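Globin III, extracellular (Lumbricus terrestris, PDB 1X9F) probably carries oxygen in the extracellular haemoglobin (erythrocruorin) of the earthworm, as a haem-binding globin subunit held here with carbon monoxide. Local coordinates at residues L39-L53 against E106-L120. Sequence-based numbering, arbitrary orientation.
Sequences LLTKLAKDIPEVNDL and EGVQKAHFKKFGEIL. Unlike the reference sequence in segment 39-53: Glu49 (reference Asp). With HEM (protoporphyrin IX containing Fe), chain R; CMO (carbon monoxide), chain S.
Ile119 and Leu43 interlock where helix 39-46 crosses helix 110-120 at 127°, the axes of these segments approaching to 9.8 Å. Ile119 is a knob in the hollow formed by Leu39, Lys42, Leu43 and Asp46, its CD1 reaching the backbone at Leu43 CA (3.5 Å). In return Leu43 fits among His112, Lys115, Phe116 and Ile119; with CG anti to the backbone N (chi1 179°), its CD1 lies 3.6 Å from His112 O while CD2 turns to the haem beside vinyl carbon CAC and methyl CMC. Leu39 crosses Phe116 at about a right angle, CB to CE2 3.8 Å, and its CD1 meets Leu120.

Past the end of helix 39-46, the chain from Ile47 to Leu53 folds round the His112 ring: Val50 CG2 sits over one face, Gln109 CG over the other, and NE2 donates to Glu49 OE2 (3.2 Å, 162°), nearly in the ring plane but from above the carboxylate. Replacing the imidazole by an alanine here is likely to leave Glu49 without its hydrogen-bond mate and to open a gap under Val50 CG2. Leu53 CD2 lies against the backbone of Gly107, which has no side chain to stand in its way.

Leu40 bounds the carbon monoxide, and Leu43, Leu53, Val108, His112, Phe113 and Phe116 line the haem: this is the B/G helix crossing of the globin fold, walling the haem pocket.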
loop_
_atom_site.group_PDB
_atom_site.type_symbol
_atom_site.label_atom_id
_atom_site.label_comp_id
_atom_site.label_asym_id
_atom_site.label_seq_id
_atom_site.Cartn_x
_atom_site.Cartn_y
_atom_site.Cartn_z
ATOM N N LEU C 39 -21.529 -22.096 25.004
ATOM C CA LEU C 39 -20.522 -22.618 25.936
ATOM C C LEU C 39 -21.091 -23.565 26.989
ATOM O O LEU C 39 -20.609 -24.689 27.134
ATOM C CB LEU C 39 -19.751 -21.477 26.611
ATOM C CG LEU C 39 -18.974 -20.524 25.697
ATOM C CD1 LEU C 39 -18.515 -19.294 26.470
ATOM C CD2 LEU C 39 -17.795 -21.212 25.008
ATOM N N LEU C 40 -22.105 -23.120 27.722
ATOM C CA LEU C 40 -22.664 -23.940 28.792
ATOM C C LEU C 40 -23.368 -25.173 28.238
ATOM O O LEU C 40 -23.238 -26.272 28.789
ATOM C CB LEU C 40 -23.606 -23.114 29.664
ATOM C CG LEU C 40 -22.925 -21.974 30.424
ATOM C CD1 LEU C 40 -23.970 -21.135 31.144
ATOM C CD2 LEU C 40 -21.894 -22.506 31.423
ATOM N N THR C 41 -24.098 -24.990 27.143
ATOM C CA THR C 41 -24.746 -26.105 26.454
ATOM C C THR C 41 -23.745 -27.210 26.104
ATOM O O THR C 41 -24.004 -28.392 26.359
ATOM C CB THR C 41 -25.489 -25.590 25.201
ATOM O OG1 THR C 41 -26.837 -25.260 25.561
ATOM C CG2 THR C 41 -25.667 -26.690 24.149
ATOM N N LYS C 42 -22.608 -26.814 25.533
ATOM C CA LYS C 42 -21.533 -27.738 25.186
ATOM C C LYS C 42 -20.959 -28.374 26.451
ATOM O O LYS C 42 -20.646 -29.569 26.465
ATOM C CB LYS C 42 -20.442 -27.008 24.389
ATOM C CG LYS C 42 -19.274 -27.875 23.897
ATOM C CD LYS C 42 -19.607 -28.684 22.640
ATOM C CE LYS C 42 -18.369 -29.402 22.090
ATOM N NZ LYS C 42 -17.762 -30.364 23.075
ATOM N N LEU C 43 -20.842 -27.577 27.511
ATOM C CA LEU C 43 -20.369 -28.086 28.792
ATOM C C LEU C 43 -21.275 -29.198 29.308
ATOM O O LEU C 43 -20.783 -30.258 29.700
ATOM C CB LEU C 43 -20.237 -26.967 29.829
ATOM C CG LEU C 43 -19.761 -27.394 31.227
ATOM C CD1 LEU C 43 -18.287 -27.840 31.217
ATOM C CD2 LEU C 43 -19.943 -26.251 32.212
ATOM N N ALA C 44 -22.587 -28.962 29.297
ATOM C CA ALA C 44 -23.556 -29.953 29.777
ATOM C C ALA C 44 -23.583 -31.205 28.898
ATOM O O ALA C 44 -23.746 -32.320 29.401
ATOM C CB ALA C 44 -24.948 -29.337 29.885
ATOM N N LYS C 45 -23.414 -31.008 27.591
ATOM C CA LYS C 45 -23.308 -32.107 26.635
ATOM C C LYS C 45 -22.177 -33.062 27.008
ATOM O O LYS C 45 -22.356 -34.279 26.968
ATOM C CB LYS C 45 -23.062 -31.562 25.223
ATOM C CG LYS C 45 -23.172 -32.610 24.109
ATOM C CD LYS C 45 -24.510 -32.543 23.362
ATOM C CE LYS C 45 -25.726 -32.706 24.292
ATOM N NZ LYS C 45 -27.019 -32.525 23.549
ATOM N N ASP C 46 -21.023 -32.505 27.372
ATOM C CA ASP C 46 -19.836 -33.304 27.697
ATOM C C ASP C 46 -19.866 -33.907 29.092
ATOM O O ASP C 46 -19.322 -34.995 29.317
ATOM C CB ASP C 46 -18.562 -32.470 27.552
ATOM C CG ASP C 46 -18.315 -32.018 26.130
ATOM O OD1 ASP C 46 -17.402 -31.193 25.923
ATOM O OD2 ASP C 46 -18.977 -32.426 25.149
ATOM N N ILE C 47 -20.463 -33.193 30.038
ATOM C CA ILE C 47 -20.540 -33.672 31.412
ATOM C C ILE C 47 -21.991 -33.562 31.882
ATOM O O ILE C 47 -22.375 -32.543 32.463
ATOM C CB ILE C 47 -19.593 -32.863 32.335
ATOM C CG1 ILE C 47 -18.171 -32.810 31.759
ATOM C CG2 ILE C 47 -19.574 -33.467 33.752
ATOM C CD1 ILE C 47 -17.211 -31.925 32.562
ATOM N N PRO C 48 -22.785 -34.613 31.648
ATOM C CA PRO C 48 -24.250 -34.554 31.809
ATOM C C PRO C 48 -24.728 -34.075 33.183
ATOM O O PRO C 48 -25.795 -33.455 33.282
ATOM C CB PRO C 48 -24.687 -36.006 31.579
ATOM C CG PRO C 48 -23.443 -36.829 31.820
ATOM C CD PRO C 48 -22.335 -35.960 31.254
ATOM N N GLU C 49 -23.943 -34.356 34.224
ATOM C CA GLU C 49 -24.282 -33.927 35.579
ATOM C C GLU C 49 -24.425 -32.400 35.667
ATOM O O GLU C 49 -25.093 -31.890 36.570
ATOM C CB GLU C 49 -23.252 -34.439 36.600
ATOM C CG GLU C 49 -21.919 -33.700 36.549
ATOM C CD GLU C 49 -20.986 -34.025 37.704
ATOM O OE1 GLU C 49 -21.390 -33.868 38.880
ATOM O OE2 GLU C 49 -19.823 -34.419 37.434
ATOM N N VAL C 50 -23.804 -31.689 34.725
ATOM C CA VAL C 50 -23.874 -30.222 34.664
ATOM C C VAL C 50 -25.306 -29.715 34.465
ATOM O O VAL C 50 -25.674 -28.678 35.021
ATOM C CB VAL C 50 -22.897 -29.634 33.599
ATOM C CG1 VAL C 50 -23.235 -28.193 33.255
ATOM C CG2 VAL C 50 -21.460 -29.718 34.094
ATOM N N ASN C 51 -26.110 -30.445 33.695
ATOM C CA ASN C 51 -27.514 -30.079 33.521
ATOM C C ASN C 51 -28.257 -29.907 34.838
ATOM O O ASN C 51 -29.119 -29.037 34.954
ATOM C CB ASN C 51 -28.241 -31.095 32.649
ATOM C CG ASN C 51 -28.042 -30.834 31.180
ATOM O OD1 ASN C 51 -28.404 -29.771 30.673
ATOM N ND2 ASN C 51 -27.461 -31.802 30.480
ATOM N N ASP C 52 -27.923 -30.738 35.824
ATOM C CA ASP C 52 -28.539 -30.647 37.146
ATOM C C ASP C 52 -28.119 -29.364 37.859
ATOM O O ASP C 52 -28.944 -28.710 38.504
ATOM C CB ASP C 52 -28.200 -31.881 38.001
ATOM C CG ASP C 52 -28.691 -33.183 37.372
ATOM O OD1 ASP C 52 -28.520 -34.249 38.006
ATOM O OD2 ASP C 52 -29.252 -33.247 36.254
ATOM N N LEU C 53 -26.842 -29.006 37.720
ATOM C CA LEU C 53 -26.275 -27.810 38.352
ATOM C C LEU C 53 -26.970 -26.527 37.901
ATOM O O LEU C 53 -27.045 -25.555 38.655
ATOM C CB LEU C 53 -24.769 -27.734 38.073
ATOM C CG LEU C 53 -23.951 -28.950 38.523
ATOM C CD1 LEU C 53 -22.626 -29.021 37.784
ATOM C CD2 LEU C 53 -23.727 -28.920 40.021
ATOM N N GLU C 106 -23.363 -27.002 45.416
ATOM C CA GLU C 106 -22.967 -28.414 45.470
ATOM C C GLU C 106 -22.974 -29.072 44.088
ATOM O O GLU C 106 -23.885 -28.853 43.286
ATOM C CB GLU C 106 -23.874 -29.196 46.424
ATOM C CG GLU C 106 -25.361 -29.076 46.115
ATOM C CD GLU C 106 -26.156 -30.325 46.454
ATOM O OE1 GLU C 106 -27.299 -30.448 45.965
ATOM O OE2 GLU C 106 -25.648 -31.189 47.204
ATOM N N GLY C 107 -21.951 -29.881 43.829
ATOM C CA GLY C 107 -21.816 -30.580 42.556
ATOM C C GLY C 107 -20.782 -29.955 41.643
ATOM O O GLY C 107 -20.067 -30.665 40.934
ATOM N N VAL C 108 -20.712 -28.627 41.656
ATOM C CA VAL C 108 -19.752 -27.889 40.840
ATOM C C VAL C 108 -18.345 -28.279 41.280
ATOM O O VAL C 108 -17.993 -28.118 42.448
ATOM C CB VAL C 108 -19.962 -26.362 40.974
ATOM C CG1 VAL C 108 -18.819 -25.584 40.326
ATOM C CG2 VAL C 108 -21.294 -25.955 40.363
ATOM N N GLN C 109 -17.551 -28.812 40.360
ATOM C CA GLN C 109 -16.226 -29.308 40.728
ATOM C C GLN C 109 -15.130 -28.883 39.756
ATOM O O GLN C 109 -15.410 -28.524 38.610
ATOM C CB GLN C 109 -16.250 -30.834 40.915
ATOM C CG GLN C 109 -16.869 -31.592 39.752
ATOM C CD GLN C 109 -17.263 -33.011 40.113
ATOM O OE1 GLN C 109 -18.252 -33.232 40.817
ATOM N NE2 GLN C 109 -16.504 -33.980 39.615
ATOM N N LYS C 110 -13.885 -28.925 40.224
ATOM C CA LYS C 110 -12.739 -28.502 39.418
ATOM C C LYS C 110 -12.741 -29.053 37.992
ATOM O O LYS C 110 -12.363 -28.343 37.058
ATOM C CB LYS C 110 -11.424 -28.841 40.119
ATOM C CG LYS C 110 -11.113 -27.912 41.278
ATOM C CD LYS C 110 -9.797 -28.256 41.936
ATOM C CE LYS C 110 -9.630 -27.466 43.224
ATOM N NZ LYS C 110 -8.299 -27.735 43.849
ATOM N N ALA C 111 -13.177 -30.303 37.831
ATOM C CA ALA C 111 -13.180 -30.968 36.524
ATOM C C ALA C 111 -14.040 -30.221 35.511
ATOM O O ALA C 111 -13.726 -30.191 34.320
ATOM C CB ALA C 111 -13.647 -32.412 36.662
ATOM N N HIS C 112 -15.123 -29.621 35.996
ATOM C CA HIS C 112 -16.026 -28.854 35.153
ATOM C C HIS C 112 -15.327 -27.620 34.585
ATOM O O HIS C 112 -15.516 -27.274 33.417
ATOM C CB HIS C 112 -17.245 -28.396 35.946
ATOM C CG HIS C 112 -18.094 -29.503 36.492
ATOM N ND1 HIS C 112 -18.953 -29.305 37.552
ATOM C CD2 HIS C 112 -18.248 -30.797 36.121
ATOM C CE1 HIS C 112 -19.597 -30.427 37.812
ATOM N NE2 HIS C 112 -19.188 -31.350 36.959
ATOM N N PHE C 113 -14.530 -26.956 35.420
ATOM C CA PHE C 113 -13.795 -25.771 34.998
ATOM C C PHE C 113 -12.665 -26.086 34.028
ATOM O O PHE C 113 -12.308 -25.244 33.200
ATOM C CB PHE C 113 -13.271 -25.008 36.209
ATOM C CG PHE C 113 -14.280 -24.081 36.812
ATOM C CD1 PHE C 113 -15.284 -24.566 37.641
ATOM C CD2 PHE C 113 -14.232 -22.716 36.543
ATOM C CE1 PHE C 113 -16.230 -23.706 38.199
ATOM C CE2 PHE C 113 -15.166 -21.849 37.095
ATOM C CZ PHE C 113 -16.170 -22.346 37.926
ATOM N N LYS C 114 -12.103 -27.288 34.121
ATOM C CA LYS C 114 -11.071 -27.697 33.174
ATOM C C LYS C 114 -11.667 -27.930 31.795
ATOM O O LYS C 114 -11.043 -27.621 30.779
ATOM C CB LYS C 114 -10.342 -28.950 33.648
ATOM C CG LYS C 114 -9.267 -29.418 32.677
ATOM C CD LYS C 114 -8.501 -30.582 33.256
ATOM C CE LYS C 114 -7.464 -31.079 32.273
ATOM N NZ LYS C 114 -6.644 -32.188 32.897
ATOM N N LYS C 115 -12.882 -28.468 31.775
ATOM C CA LYS C 115 -13.602 -28.698 30.539
ATOM C C LYS C 115 -14.027 -27.373 29.921
ATOM O O LYS C 115 -13.856 -27.159 28.721
ATOM C CB LYS C 115 -14.829 -29.565 30.811
ATOM C CG LYS C 115 -14.918 -30.783 29.924
ATOM C CD LYS C 115 -14.833 -30.409 28.459
ATOM C CE LYS C 115 -14.689 -31.645 27.589
ATOM N NZ LYS C 115 -13.483 -32.459 27.952
ATOM N N PHE C 116 -14.579 -26.493 30.751
ATOM C CA PHE C 116 -14.992 -25.172 30.303
ATOM C C PHE C 116 -13.848 -24.449 29.595
ATOM O O PHE C 116 -14.038 -23.905 28.505
ATOM C CB PHE C 116 -15.529 -24.353 31.474
ATOM C CG PHE C 116 -16.268 -23.122 31.052
ATOM C CD1 PHE C 116 -15.741 -21.861 31.310
ATOM C CD2 PHE C 116 -17.484 -23.219 30.376
ATOM C CE1 PHE C 116 -16.417 -20.709 30.914
ATOM C CE2 PHE C 116 -18.169 -22.074 29.972
ATOM C CZ PHE C 116 -17.632 -20.815 30.241
ATOM N N GLY C 117 -12.662 -24.480 30.198
ATOM C CA GLY C 117 -11.450 -23.944 29.583
ATOM C C GLY C 117 -11.177 -24.469 28.186
ATOM O O GLY C 117 -10.800 -23.702 27.298
ATOM N N GLU C 118 -11.360 -25.774 27.991
ATOM C CA GLU C 118 -11.181 -26.384 26.676
ATOM C C GLU C 118 -12.245 -25.891 25.712
ATOM O O GLU C 118 -11.929 -25.514 24.583
ATOM C CB GLU C 118 -11.245 -27.907 26.751
ATOM C CG GLU C 118 -10.213 -28.545 27.662
ATOM C CD GLU C 118 -10.592 -29.960 28.063
ATOM O OE1 GLU C 118 -9.848 -30.562 28.866
ATOM O OE2 GLU C 118 -11.627 -30.474 27.581
ATOM N N ILE C 119 -13.502 -25.902 26.153
ATOM C CA ILE C 119 -14.604 -25.417 25.323
ATOM C C ILE C 119 -14.393 -23.945 24.945
ATOM O O ILE C 119 -14.630 -23.550 23.802
ATOM C CB ILE C 119 -15.973 -25.640 26.019
ATOM C CG1 ILE C 119 -16.257 -27.138 26.164
ATOM C CG2 ILE C 119 -17.105 -24.966 25.234
ATOM C CD1 ILE C 119 -17.381 -27.469 27.122
ATOM N N LEU C 120 -13.923 -23.157 25.908
ATOM C CA LEU C 120 -13.666 -21.735 25.722
ATOM C C LEU C 120 -12.518 -21.508 24.740
ATOM O O LEU C 120 -12.577 -20.612 23.898
ATOM C CB LEU C 120 -13.358 -21.100 27.079
ATOM C CG LEU C 120 -13.495 -19.600 27.337
ATOM C CD1 LEU C 120 -14.775 -19.021 26.751
ATOM C CD2 LEU C 120 -13.441 -19.360 28.836
HETATM C CHA HEM R . -23.344 -18.861 38.621
HETATM C CHB HEM R . -19.445 -16.714 36.564
HETATM C CHC HEM R . -17.782 -21.039 35.036
HETATM C CHD HEM R . -21.496 -23.212 37.405
HETATM C C1A HEM R . -22.414 -17.829 38.122
HETATM C C2A HEM R . -22.675 -16.472 38.307
HETATM C C3A HEM R . -21.530 -15.784 37.703
HETATM C C4A HEM R . -20.730 -16.926 37.229
HETATM C CMA HEM R . -21.240 -14.309 37.592
HETATM C CAA HEM R . -23.869 -15.839 38.971
HETATM C CBA HEM R . -23.516 -15.443 40.392
HETATM C CGA HEM R . -24.729 -14.778 40.985
HETATM O O1A HEM R . -24.935 -13.573 40.728
HETATM O O2A HEM R . -25.483 -15.461 41.709
HETATM C C1B HEM R . -18.621 -17.746 35.943
HETATM C C2B HEM R . -17.490 -17.403 35.212
HETATM C C3B HEM R . -17.088 -18.628 34.793
HETATM C C4B HEM R . -17.928 -19.602 35.290
HETATM C CMB HEM R . -16.876 -16.050 34.934
HETATM C CAB HEM R . -15.978 -18.824 34.074
HETATM C CBB HEM R . -14.867 -18.655 33.302
HETATM C C1C HEM R . -18.706 -22.056 35.568
HETATM C C2C HEM R . -18.532 -23.404 35.303
HETATM C C3C HEM R . -19.569 -23.978 35.989
HETATM C C4C HEM R . -20.305 -22.973 36.573
HETATM C CMC HEM R . -17.450 -24.080 34.500
HETATM C CAC HEM R . -19.887 -25.428 36.010
HETATM C CBC HEM R . -19.766 -26.328 37.072
HETATM C C1D HEM R . -22.377 -22.185 37.982
HETATM C C2D HEM R . -23.559 -22.527 38.635
HETATM C C3D HEM R . -24.118 -21.323 39.007
HETATM C C4D HEM R . -23.159 -20.319 38.490
HETATM C CMD HEM R . -24.091 -23.918 38.892
HETATM C CAD HEM R . -25.405 -21.084 39.748
HETATM C CBD HEM R . -26.524 -21.050 38.716
HETATM C CGD HEM R . -27.779 -20.684 39.455
HETATM O O1D HEM R . -28.485 -21.596 39.936
HETATM O O2D HEM R . -28.046 -19.472 39.561
HETATM N NA HEM R . -21.242 -18.147 37.502
HETATM N NB HEM R . -18.941 -19.069 36.021
HETATM N NC HEM R . -19.779 -21.754 36.355
HETATM N ND HEM R . -22.092 -20.863 37.860
HETATM FE FE HEM R . -20.502 -19.961 36.971
HETATM C C CMO S . -21.838 -19.894 35.049
HETATM O O CMO S . -22.181 -20.238 33.931
#